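Long-range contacts in aromatic-L-amino-acid decarboxylase (Catharanthus roseus, PDB 6EEW), which catalyses the pyridoxal phosphate-dependent decarboxylation of L-tryptophan to tryptamine and of 5-hydroxy-L-tryptophan to serotonin, working as a homodimer: residues Q30-M34 with L74-M78; Y58-R62 with Q82-I86; T174-R179 with P252-C256; R239-E243 with I276-I282. All coordinates share one frame; numbering follows the deposited sequence.

Contact 1: Q30-M34 with L74-M78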
loop_
_atom_site.group_PDB
_atom_site.type_symbol
_atom_site.label_atom_id
_atom_site.label_comp_id
_atom_site.label_asym_id
_atom_site.label_seq_id
_atom_site.Cartn_x
_atom_site.Cartn_y
_atom_site.Cartn_z
ATOM N N GLN A 30 -23.840 2.229 -13.709
ATOM C CA GLN A 30 -23.501 1.269 -12.666
ATOM C C GLN A 30 -22.982 1.971 -11.417
ATOM O O GLN A 30 -23.322 1.586 -10.288
ATOM C CB GLN A 30 -22.481 0.267 -13.198
ATOM C CG GLN A 30 -22.960 -0.480 -14.438
ATOM C CD GLN A 30 -21.920 -1.445 -14.986
ATOM O OE1 GLN A 30 -20.835 -1.595 -14.419
ATOM N NE2 GLN A 30 -22.241 -2.096 -16.103
ATOM N N ALA A 31 -22.164 3.010 -11.593
ATOM C CA ALA A 31 -21.625 3.715 -10.438
ATOM C C ALA A 31 -22.730 4.429 -9.662
ATOM O O ALA A 31 -22.726 4.418 -8.428
ATOM C CB ALA A 31 -20.534 4.692 -10.874
ATOM N N HIS A 32 -23.688 5.053 -10.353
ATOM C CA HIS A 32 -24.812 5.634 -9.624
ATOM C C HIS A 32 -25.515 4.568 -8.792
ATOM O O HIS A 32 -25.889 4.801 -7.626
ATOM C CB HIS A 32 -25.808 6.289 -10.587
ATOM C CG HIS A 32 -25.388 7.636 -11.089
ATOM N ND1 HIS A 32 -24.797 8.581 -10.283
ATOM C CD2 HIS A 32 -25.520 8.216 -12.307
ATOM C CE1 HIS A 32 -24.547 9.670 -10.989
ATOM N NE2 HIS A 32 -24.976 9.476 -12.221
ATOM N N ARG A 33 -25.709 3.387 -9.387
ATOM C CA ARG A 33 -26.375 2.312 -8.660
ATOM C C ARG A 33 -25.589 1.927 -7.416
ATOM O O ARG A 33 -26.167 1.701 -6.342
ATOM C CB ARG A 33 -26.572 1.099 -9.568
ATOM C CG ARG A 33 -27.100 -0.103 -8.818
ATOM C CD ARG A 33 -27.323 -1.305 -9.700
ATOM N NE ARG A 33 -27.865 -2.392 -8.896
ATOM C CZ ARG A 33 -28.322 -3.538 -9.386
ATOM N NH1 ARG A 33 -28.304 -3.755 -10.696
ATOM N NH2 ARG A 33 -28.805 -4.464 -8.565
ATOM N N MET A 34 -24.262 1.873 -7.532
ATOM C CA MET A 34 -23.457 1.520 -6.366
ATOM C C MET A 34 -23.490 2.612 -5.301
ATOM O O MET A 34 -23.393 2.316 -4.104
ATOM C CB MET A 34 -22.011 1.254 -6.769
ATOM C CG MET A 34 -21.140 0.797 -5.601
ATOM S SD MET A 34 -21.678 -0.810 -4.950
ATOM C CE MET A 34 -20.996 -1.932 -6.166
ATOM N N LEU A 74 -25.027 -8.120 -13.326
ATOM C CA LEU A 74 -24.709 -7.388 -12.106
ATOM C C LEU A 74 -25.763 -7.617 -11.030
ATOM O O LEU A 74 -25.431 -7.618 -9.843
ATOM C CB LEU A 74 -24.541 -5.896 -12.401
ATOM C CG LEU A 74 -24.148 -4.991 -11.233
ATOM C CD1 LEU A 74 -22.864 -5.469 -10.625
ATOM C CD2 LEU A 74 -23.972 -3.568 -11.713
ATOM N N ASP A 75 -27.021 -7.852 -11.424
ATOM C CA ASP A 75 -28.079 -8.115 -10.447
ATOM C C ASP A 75 -27.752 -9.326 -9.585
ATOM O O ASP A 75 -27.930 -9.294 -8.360
ATOM C CB ASP A 75 -29.414 -8.329 -11.160
ATOM C CG ASP A 75 -29.939 -7.069 -11.815
ATOM O OD1 ASP A 75 -29.358 -5.991 -11.575
ATOM O OD2 ASP A 75 -30.920 -7.162 -12.589
ATOM N N ASP A 76 -27.272 -10.407 -10.203
ATOM C CA ASP A 76 -26.906 -11.586 -9.425
ATOM C C ASP A 76 -25.774 -11.271 -8.454
ATOM O O ASP A 76 -25.796 -11.709 -7.296
ATOM C CB ASP A 76 -26.506 -12.729 -10.359
ATOM C CG ASP A 76 -27.679 -13.283 -11.151
ATOM O OD1 ASP A 76 -28.839 -12.934 -10.834
ATOM O OD2 ASP A 76 -27.439 -14.072 -12.093
ATOM N N ILE A 77 -24.791 -10.488 -8.902
ATOM C CA ILE A 77 -23.647 -10.159 -8.061
ATOM C C ILE A 77 -24.088 -9.336 -6.862
ATOM O O ILE A 77 -23.667 -9.581 -5.728
ATOM C CB ILE A 77 -22.583 -9.415 -8.883
ATOM C CG1 ILE A 77 -22.127 -10.272 -10.069
ATOM C CG2 ILE A 77 -21.417 -9.018 -7.981
ATOM C CD1 ILE A 77 -21.074 -9.608 -10.927
ATOM N N MET A 78 -24.908 -8.313 -7.103
ATOM C CA MET A 78 -25.413 -7.492 -6.011
ATOM C C MET A 78 -26.210 -8.337 -5.030
ATOM O O MET A 78 -26.097 -8.166 -3.806
ATOM C CB MET A 78 -26.267 -6.364 -6.576
ATOM C CG MET A 78 -25.494 -5.410 -7.466
ATOM S SD MET A 78 -24.272 -4.456 -6.545
ATOM C CE MET A 78 -22.967 -5.658 -6.354
#
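Two N-terminal helices of the decarboxylase, 24-44 and 74-85, are joined here by a salt bridge between Arg33 and Asp75. Arg33 NH1 gives a short bond of 2.6 Å to Asp75 OD1. It is nearly straight (174°) and lies in the guanidinium plane. The carboxylate is turned well out of that plane, and only OD1 takes part in the bond. With CG anti to the backbone N (chi1 173°) and the chain extended to NE, Arg33 spans the gap between the helices. The segments run almost parallel, 21° apart, but their axes stay 13.0 Å from each other. Long side chains must therefore make the contact. As in mammalian DOPA decarboxylase, these N-terminal helices lie against the partner subunit: Met34 packs on Leu111 of the second subunit, and Ile77 on its Ser384. Met78 covers part of one guanidinium face, its CG 3.6 Å from Arg33 NH2 and offset toward the rim. Deeper in, Met34 CE meets Met78 SD at 4.2 Å. At the other end Gln30 CG touches Leu74 CD2 at 4.2 Å, while the Gln30 amide bonds to Glu26 and to Ser107 of the second subunit.

Contact 2: Y58-R62 with Q82-I86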
loop_
_atom_site.group_PDB
_atom_site.type_symbol
_atom_site.label_atom_id
_atom_site.label_comp_id
_atom_site.label_asym_id
_atom_site.label_seq_id
_atom_site.Cartn_x
_atom_site.Cartn_y
_atom_site.Cartn_z
ATOM N N TYR A 58 -17.292 -20.704 5.720
ATOM C CA TYR A 58 -18.692 -20.640 5.312
ATOM C C TYR A 58 -18.837 -20.214 3.859
ATOM O O TYR A 58 -19.792 -20.615 3.186
ATOM C CB TYR A 58 -19.458 -19.658 6.195
ATOM C CG TYR A 58 -19.385 -18.255 5.656
ATOM C CD1 TYR A 58 -18.294 -17.446 5.931
ATOM C CD2 TYR A 58 -20.388 -17.750 4.833
ATOM C CE1 TYR A 58 -18.212 -16.155 5.426
ATOM C CE2 TYR A 58 -20.313 -16.461 4.317
ATOM C CZ TYR A 58 -19.223 -15.665 4.622
ATOM O OH TYR A 58 -19.140 -14.377 4.123
ATOM N N LEU A 59 -17.933 -19.368 3.367
ATOM C CA LEU A 59 -18.131 -18.793 2.046
ATOM C C LEU A 59 -17.733 -19.753 0.929
ATOM O O LEU A 59 -18.163 -19.565 -0.214
ATOM C CB LEU A 59 -17.360 -17.479 1.934
ATOM C CG LEU A 59 -17.739 -16.608 0.738
ATOM C CD1 LEU A 59 -19.217 -16.252 0.786
ATOM C CD2 LEU A 59 -16.872 -15.363 0.672
ATOM N N ARG A 60 -16.934 -20.782 1.234
ATOM C CA ARG A 60 -16.592 -21.779 0.221
ATOM C C ARG A 60 -17.818 -22.552 -0.243
ATOM O O ARG A 60 -17.888 -22.967 -1.407
ATOM C CB ARG A 60 -15.536 -22.747 0.763
ATOM C CG ARG A 60 -15.386 -24.036 -0.045
ATOM C CD ARG A 60 -14.627 -23.821 -1.355
ATOM N NE ARG A 60 -15.361 -22.992 -2.310
ATOM C CZ ARG A 60 -14.782 -22.218 -3.226
ATOM N NH1 ARG A 60 -13.458 -22.159 -3.304
ATOM N NH2 ARG A 60 -15.522 -21.492 -4.058
ATOM N N LYS A 61 -18.792 -22.753 0.640
ATOM C CA LYS A 61 -19.980 -23.520 0.295
ATOM C C LYS A 61 -20.988 -22.724 -0.525
ATOM O O LYS A 61 -21.992 -23.298 -0.960
ATOM C CB LYS A 61 -20.661 -24.020 1.574
ATOM C CG LYS A 61 -19.700 -24.505 2.658
ATOM C CD LYS A 61 -20.467 -24.899 3.915
ATOM C CE LYS A 61 -19.540 -25.242 5.069
ATOM N NZ LYS A 61 -20.301 -25.748 6.246
ATOM N N ARG A 62 -20.743 -21.430 -0.763
ATOM C CA ARG A 62 -21.687 -20.567 -1.459
ATOM C C ARG A 62 -21.151 -19.974 -2.753
ATOM O O ARG A 62 -21.920 -19.336 -3.483
ATOM C CB ARG A 62 -22.144 -19.420 -0.546
ATOM C CG ARG A 62 -22.762 -19.881 0.755
ATOM C CD ARG A 62 -23.226 -18.691 1.560
ATOM N NE ARG A 62 -23.647 -19.042 2.915
ATOM C CZ ARG A 62 -24.100 -18.162 3.804
ATOM N NH1 ARG A 62 -24.187 -16.876 3.486
ATOM N NH2 ARG A 62 -24.459 -18.565 5.014
ATOM N N GLN A 82 -25.350 -8.886 -1.045
ATOM C CA GLN A 82 -26.303 -8.697 0.043
ATOM C C GLN A 82 -26.455 -9.959 0.881
ATOM O O GLN A 82 -26.649 -9.874 2.099
ATOM C CB GLN A 82 -27.660 -8.265 -0.517
ATOM C CG GLN A 82 -27.849 -6.760 -0.594
ATOM C CD GLN A 82 -28.057 -6.110 0.777
ATOM O OE1 GLN A 82 -27.327 -6.384 1.734
ATOM N NE2 GLN A 82 -29.065 -5.249 0.873
ATOM N N LYS A 83 -26.333 -11.130 0.257
ATOM C CA LYS A 83 -26.714 -12.387 0.887
ATOM C C LYS A 83 -25.540 -13.190 1.441
ATOM O O LYS A 83 -25.731 -13.954 2.393
ATOM C CB LYS A 83 -27.510 -13.232 -0.113
ATOM C CG LYS A 83 -28.168 -14.478 0.452
ATOM C CD LYS A 83 -28.665 -15.331 -0.697
ATOM C CE LYS A 83 -27.523 -15.681 -1.635
ATOM N NZ LYS A 83 -27.976 -16.488 -2.786
ATOM N N ASP A 84 -24.334 -13.041 0.881
ATOM C CA ASP A 84 -23.185 -13.870 1.221
ATOM C C ASP A 84 -21.979 -13.086 1.718
ATOM O O ASP A 84 -21.156 -13.656 2.437
ATOM C CB ASP A 84 -22.722 -14.689 0.004
ATOM C CG ASP A 84 -23.815 -15.568 -0.571
ATOM O OD1 ASP A 84 -24.521 -16.241 0.212
ATOM O OD2 ASP A 84 -23.953 -15.594 -1.817
ATOM N N ILE A 85 -21.831 -11.813 1.339
ATOM C CA ILE A 85 -20.672 -11.025 1.755
ATOM C C ILE A 85 -20.995 -10.182 2.984
ATOM O O ILE A 85 -20.397 -10.368 4.051
ATOM C CB ILE A 85 -20.156 -10.124 0.620
ATOM C CG1 ILE A 85 -19.773 -10.953 -0.609
ATOM C CG2 ILE A 85 -18.957 -9.319 1.115
ATOM C CD1 ILE A 85 -18.673 -11.951 -0.357
ATOM N N ILE A 86 -21.937 -9.255 2.856
ATOM C CA ILE A 86 -22.206 -8.328 3.955
ATOM C C ILE A 86 -22.533 -9.080 5.242
ATOM O O ILE A 86 -21.944 -8.760 6.284
ATOM C CB ILE A 86 -23.286 -7.322 3.550
ATOM C CG1 ILE A 86 -22.727 -6.346 2.513
ATOM C CG2 ILE A 86 -23.811 -6.576 4.758
ATOM C CD1 ILE A 86 -23.756 -5.417 1.923
#
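Tyr58 OH donates a 2.7 Å hydrogen bond to the backbone oxygen Asp84 O. The C=O...donor angle of 168° puts the hydroxyl almost straight beyond the carbonyl. The bond ties the loop between helices 24-44 and 74-85 to the C-terminal part of helix 74-85. That part has a wider pi-type turn at 82-85. Tyr58 CG sits between the backbone N and the carbonyl carbon (chi1 88°), which turns the OH end of the ring to helix 74-85 and leaves Asp84 O at the ring edge. A phenylalanine here would remove the hydroxyl and would probably leave the buried Asp84 carbonyl without this donor. Arg62 adds a weak salt bridge, NH1 to Asp84 OD1 at 3.4 Å. Its chain is extended, and CD passes 3.1 Å from the same OD1. The carboxylate plane is steeply turned against the guanidinium, which also receives Tyr58 CD2 over the centre of one face. The second subunit backs the loop: its Glu134 accepts a hydrogen bond from Leu59 N, and its Ala131 packs on Tyr58 and Leu59. The remaining contacts are apolar. Leu59 CD1 lies 3.9 Å from Asp84 CB, and Leu59 CD2 meets Ile85 CD1 at 4.0 Å.

Contact 3: T174-R179 with P252-C256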
loop_
_atom_site.group_PDB
_atom_site.type_symbol
_atom_site.label_atom_id
_atom_site.label_comp_id
_atom_site.label_asym_id
_atom_site.label_seq_id
_atom_site.Cartn_x
_atom_site.Cartn_y
_atom_site.Cartn_z
ATOM N N THR A 174 11.759 4.222 8.143
ATOM C CA THR A 174 12.661 4.980 9.013
ATOM C C THR A 174 13.702 4.078 9.649
ATOM O O THR A 174 14.859 4.491 9.827
ATOM C CB THR A 174 11.887 5.767 10.086
ATOM O OG1 THR A 174 11.270 4.871 11.024
ATOM C CG2 THR A 174 10.849 6.647 9.439
ATOM N N ILE A 175 13.330 2.838 9.966
ATOM C CA ILE A 175 14.292 1.881 10.508
ATOM C C ILE A 175 15.392 1.590 9.494
ATOM O O ILE A 175 16.572 1.468 9.852
ATOM C CB ILE A 175 13.586 0.577 10.917
ATOM C CG1 ILE A 175 12.521 0.836 11.972
ATOM C CG2 ILE A 175 14.602 -0.442 11.412
ATOM C CD1 ILE A 175 11.858 -0.452 12.457
ATOM N N ILE A 176 15.029 1.441 8.220
ATOM C CA ILE A 176 16.061 1.156 7.225
ATOM C C ILE A 176 16.961 2.372 7.043
ATOM O O ILE A 176 18.182 2.241 6.890
ATOM C CB ILE A 176 15.437 0.720 5.885
ATOM C CG1 ILE A 176 14.810 -0.675 6.006
ATOM C CG2 ILE A 176 16.502 0.756 4.795
ATOM C CD1 ILE A 176 14.089 -1.139 4.783
ATOM N N ALA A 177 16.379 3.571 7.055
ATOM C CA ALA A 177 17.181 4.790 6.981
ATOM C C ALA A 177 18.215 4.834 8.102
ATOM O O ALA A 177 19.405 5.091 7.867
ATOM C CB ALA A 177 16.269 6.021 7.033
ATOM N N ALA A 178 17.779 4.581 9.333
ATOM C CA ALA A 178 18.717 4.572 10.450
ATOM C C ALA A 178 19.780 3.492 10.267
ATOM O O ALA A 178 20.981 3.729 10.496
ATOM C CB ALA A 178 17.964 4.372 11.764
ATOM N N ARG A 179 19.342 2.282 9.884
ATOM C CA ARG A 179 20.265 1.172 9.650
ATOM C C ARG A 179 21.331 1.548 8.635
ATOM O O ARG A 179 22.517 1.271 8.831
ATOM C CB ARG A 179 19.496 -0.065 9.175
ATOM C CG ARG A 179 20.378 -1.314 8.925
ATOM C CD ARG A 179 19.654 -2.334 8.017
ATOM N NE ARG A 179 19.626 -1.874 6.628
ATOM C CZ ARG A 179 18.823 -2.354 5.686
ATOM N NH1 ARG A 179 17.951 -3.317 5.969
ATOM N NH2 ARG A 179 18.872 -1.849 4.463
ATOM N N PRO A 252 23.420 1.481 19.728
ATOM C CA PRO A 252 21.998 1.856 19.766
ATOM C C PRO A 252 21.596 2.623 18.516
ATOM O O PRO A 252 22.179 3.658 18.180
ATOM C CB PRO A 252 21.894 2.733 21.022
ATOM C CG PRO A 252 23.131 2.428 21.838
ATOM C CD PRO A 252 24.191 2.110 20.811
ATOM N N LEU A 253 20.535 2.158 17.873
ATOM C CA LEU A 253 20.212 2.568 16.517
ATOM C C LEU A 253 18.861 3.248 16.412
ATOM O O LEU A 253 18.750 4.325 15.807
ATOM C CB LEU A 253 20.222 1.328 15.621
ATOM C CG LEU A 253 19.926 1.495 14.137
ATOM C CD1 LEU A 253 21.121 2.059 13.379
ATOM C CD2 LEU A 253 19.471 0.160 13.571
ATOM N N PHE A 254 17.830 2.662 17.004
ATOM C CA PHE A 254 16.481 3.083 16.674
ATOM C C PHE A 254 15.633 2.949 17.916
ATOM O O PHE A 254 15.727 1.951 18.640
ATOM C CB PHE A 254 15.876 2.237 15.555
ATOM C CG PHE A 254 14.541 2.734 15.057
ATOM C CD1 PHE A 254 13.358 2.235 15.562
ATOM C CD2 PHE A 254 14.483 3.680 14.056
ATOM C CE1 PHE A 254 12.132 2.691 15.079
ATOM C CE2 PHE A 254 13.256 4.138 13.559
ATOM C CZ PHE A 254 12.085 3.641 14.074
ATOM N N LEU A 255 14.802 3.958 18.142
ATOM C CA LEU A 255 13.879 3.991 19.259
ATOM C C LEU A 255 12.532 4.339 18.673
ATOM O O LEU A 255 12.402 5.349 17.966
ATOM C CB LEU A 255 14.291 5.025 20.313
ATOM C CG LEU A 255 13.158 5.316 21.291
ATOM C CD1 LEU A 255 12.879 4.053 22.122
ATOM C CD2 LEU A 255 13.473 6.546 22.180
ATOM N N CYS A 256 11.553 3.483 18.928
ATOM C CA CYS A 256 10.179 3.715 18.516
ATOM C C CYS A 256 9.431 4.163 19.755
ATOM O O CYS A 256 9.126 3.347 20.628
ATOM C CB CYS A 256 9.572 2.447 17.927
ATOM S SG CYS A 256 7.902 2.656 17.307
#
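Phe254 and Ile175 make the aromatic part of this contact, a CH-pi interaction. Ile175 CG1 stands 3.6 Å from the ring centroid and only 14° off the ring normal, squarely over one face. The side chains cross at about a right angle. Phe254 CG is anti to the backbone N (chi1 -173°), which carries the ring from strand 251-258 to helix 167-186. The edge of the ring meets two other groups. Thr174 OG1 lies near the ring plane, 3.3 Å from Phe254 CE2, and its own hydrogen bond goes to Ile171 O. Ala178 CB approaches Phe254 CD2 at 4.2 Å. The aliphatic part centres on Leu253. Its CG lies 4.2 Å from Ala178 CB, and its CD1 comes within 3.3 Å of Ala178 O and 3.9 Å of Arg179 CA. Arg179 turns its guanidinium elsewhere, to Ala213 O and to Lys211 O and Leu212 O of the second subunit. This is helix-on-sheet packing in the large alpha/beta domain of a pyridoxal phosphate enzyme. Helix and strand run nearly antiparallel, with axes 8.0 Å apart. The small side chain of Ala178, pointing at the strand, is consistent with this close approach. All six touching residues are buried, and none pairs with a polar partner across the contact. Between these two segments the contact therefore probably rests on fit of shape rather than on directed bonds or charge.

Contact 4: R239-E243 with I276-I282; sequences RKMVE and IANEFGI
The Phe280 ring takes Val242 CG1 on one face and the CG of its neighbour Glu279 on the other. At its edge lie Arg239 NH1 and Glu243 OE2. The Val242 contact is a CH-pi interaction, with CG1 3.6 Å from the centroid. Glu243 CG also touches Phe280 CZ, at 3.4 Å. The guanidinium of Arg239 is bonded at its edge. A bend of the chain at chi3 (-63°) turns it to grip Glu279 end-on with two nitrogens: NH2 to OE1 at 2.7 Å and NH1 to OE2 at 3.2 Å. The second of these bonds is almost straight (177°). NH1 also bonds Glu243 OE2 at 3.2 Å, from above that carboxylate plane. A leucine in place of Arg239 would probably leave Glu243 and Glu279 without their shared positive mate, their OE2 atoms 4.6 Å apart. On the buried side, Val242 CG2 meets Ile282 CD1 tip to tip at 3.9 Å. Gly281 ends the second helix in a Schellman motif, which leads Ile282 into strand 283-287. Both helices link parallel strands of the central sheet and run side by side, 15° apart, as expected of successive beta-alpha-beta crossovers in the large domain of this enzyme family.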
loop_
_atom_site.group_PDB
_atom_site.type_symbol
_atom_site.label_atom_id
_atom_site.label_comp_id
_atom_site.label_asym_id
_atom_site.label_seq_id
_atom_site.Cartn_x
_atom_site.Cartn_y
_atom_site.Cartn_z
ATOM N N ARG A 239 17.452 4.732 29.544
ATOM C CA ARG A 239 18.835 5.170 29.645
ATOM C C ARG A 239 19.701 4.057 30.188
ATOM O O ARG A 239 20.814 3.822 29.698
ATOM C CB ARG A 239 18.964 6.387 30.547
ATOM C CG ARG A 239 20.411 6.642 30.928
ATOM C CD ARG A 239 20.542 7.855 31.799
ATOM N NE ARG A 239 20.124 9.053 31.084
ATOM C CZ ARG A 239 20.903 9.728 30.250
ATOM N NH1 ARG A 239 22.155 9.322 30.028
ATOM N NH2 ARG A 239 20.429 10.812 29.650
ATOM N N LYS A 240 19.206 3.362 31.212
ATOM C CA LYS A 240 19.967 2.256 31.774
ATOM C C LYS A 240 20.224 1.195 30.706
ATOM O O LYS A 240 21.357 0.716 30.538
ATOM C CB LYS A 240 19.215 1.673 32.970
ATOM C CG LYS A 240 19.927 0.516 33.631
ATOM C CD LYS A 240 21.307 0.982 34.077
ATOM C CE LYS A 240 22.107 -0.127 34.725
ATOM N NZ LYS A 240 23.490 0.332 35.024
ATOM N N MET A 241 19.185 0.852 29.937
ATOM C CA MET A 241 19.345 -0.144 28.877
ATOM C C MET A 241 20.358 0.312 27.832
ATOM O O MET A 241 21.235 -0.458 27.420
ATOM C CB MET A 241 17.993 -0.443 28.224
ATOM C CG MET A 241 16.967 -1.088 29.157
ATOM S SD MET A 241 15.314 -1.203 28.434
ATOM C CE MET A 241 15.625 -2.284 27.034
ATOM N N VAL A 242 20.243 1.559 27.377
ATOM C CA VAL A 242 21.139 2.060 26.339
ATOM C C VAL A 242 22.580 2.046 26.824
ATOM O O VAL A 242 23.495 1.654 26.090
ATOM C CB VAL A 242 20.711 3.472 25.895
ATOM C CG1 VAL A 242 21.754 4.075 24.964
ATOM C CG2 VAL A 242 19.340 3.436 25.216
ATOM N N GLU A 243 22.810 2.451 28.071
ATOM C CA GLU A 243 24.186 2.529 28.547
ATOM C C GLU A 243 24.777 1.141 28.763
ATOM O O GLU A 243 25.981 0.936 28.547
ATOM C CB GLU A 243 24.245 3.388 29.811
ATOM C CG GLU A 243 23.971 4.859 29.490
ATOM C CD GLU A 243 23.939 5.763 30.713
ATOM O OE1 GLU A 243 23.625 5.267 31.819
ATOM O OE2 GLU A 243 24.205 6.979 30.560
ATOM N N ILE A 276 17.152 11.740 25.154
ATOM C CA ILE A 276 18.033 10.573 25.237
ATOM C C ILE A 276 18.463 10.126 23.834
ATOM O O ILE A 276 19.637 9.817 23.591
ATOM C CB ILE A 276 17.341 9.434 26.001
ATOM C CG1 ILE A 276 17.075 9.852 27.440
ATOM C CG2 ILE A 276 18.244 8.225 26.039
ATOM C CD1 ILE A 276 16.255 8.852 28.205
ATOM N N ALA A 277 17.534 10.112 22.884
ATOM C CA ALA A 277 17.900 9.699 21.530
ATOM C C ALA A 277 19.026 10.582 21.009
ATOM O O ALA A 277 20.047 10.085 20.513
ATOM C CB ALA A 277 16.688 9.744 20.607
ATOM N N ASN A 278 18.864 11.902 21.156
ATOM C CA ASN A 278 19.913 12.832 20.754
ATOM C C ASN A 278 21.220 12.513 21.456
ATOM O O ASN A 278 22.281 12.479 20.822
ATOM C CB ASN A 278 19.499 14.274 21.049
ATOM C CG ASN A 278 18.426 14.785 20.112
ATOM O OD1 ASN A 278 17.256 14.420 20.226
ATOM N ND2 ASN A 278 18.818 15.654 19.188
ATOM N N GLU A 279 21.168 12.247 22.759
ATOM C CA GLU A 279 22.419 12.028 23.481
ATOM C C GLU A 279 23.183 10.832 22.937
ATOM O O GLU A 279 24.409 10.889 22.790
ATOM C CB GLU A 279 22.164 11.838 24.970
ATOM C CG GLU A 279 23.405 11.374 25.734
ATOM C CD GLU A 279 23.148 11.274 27.228
ATOM O OE1 GLU A 279 22.022 11.649 27.637
ATOM O OE2 GLU A 279 24.053 10.825 27.985
ATOM N N PHE A 280 22.491 9.745 22.610
ATOM C CA PHE A 280 23.209 8.534 22.234
ATOM C C PHE A 280 23.218 8.279 20.732
ATOM O O PHE A 280 23.622 7.192 20.309
ATOM C CB PHE A 280 22.627 7.326 22.969
ATOM C CG PHE A 280 22.919 7.315 24.438
ATOM C CD1 PHE A 280 24.152 6.912 24.896
ATOM C CD2 PHE A 280 21.966 7.718 25.354
ATOM C CE1 PHE A 280 24.439 6.899 26.257
ATOM C CE2 PHE A 280 22.243 7.715 26.716
ATOM C CZ PHE A 280 23.486 7.302 27.167
ATOM N N GLY A 281 22.846 9.269 19.919
ATOM C CA GLY A 281 22.834 9.093 18.477
ATOM C C GLY A 281 21.806 8.109 17.977
ATOM O O GLY A 281 21.982 7.524 16.907
ATOM N N ILE A 282 20.740 7.910 18.733
ATOM C CA ILE A 282 19.664 6.997 18.379
ATOM C C ILE A 282 18.642 7.738 17.537
ATOM O O ILE A 282 18.193 8.829 17.908
ATOM C CB ILE A 282 19.010 6.423 19.645
ATOM C CG1 ILE A 282 20.058 5.681 20.485
ATOM C CG2 ILE A 282 17.796 5.575 19.286
ATOM C CD1 ILE A 282 19.641 5.410 21.915
#

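The four contacts form two pairs on opposite sides of the chain's centre. Contacts 1 and 2 share helix 74-85, with centres 17 Å apart, and both touch the second subunit. Contacts 3 and 4 lie 13 Å apart, centre to centre, and meet through strand 251-258. Leu253 and Phe254 face helix 167-186, while Pro252 CB packs 3.5 Å from Ile282 CG1 of contact 4. The centres of contacts 2 and 3 are 44 Å apart. Contact 3 comes near the cofactor region: the side chains of Ile175 and Ser168, a probable pyridoxal phosphate ligand, are about 9 Å apart. Contacts 1, 2 and 4 lie away from the known binding sites.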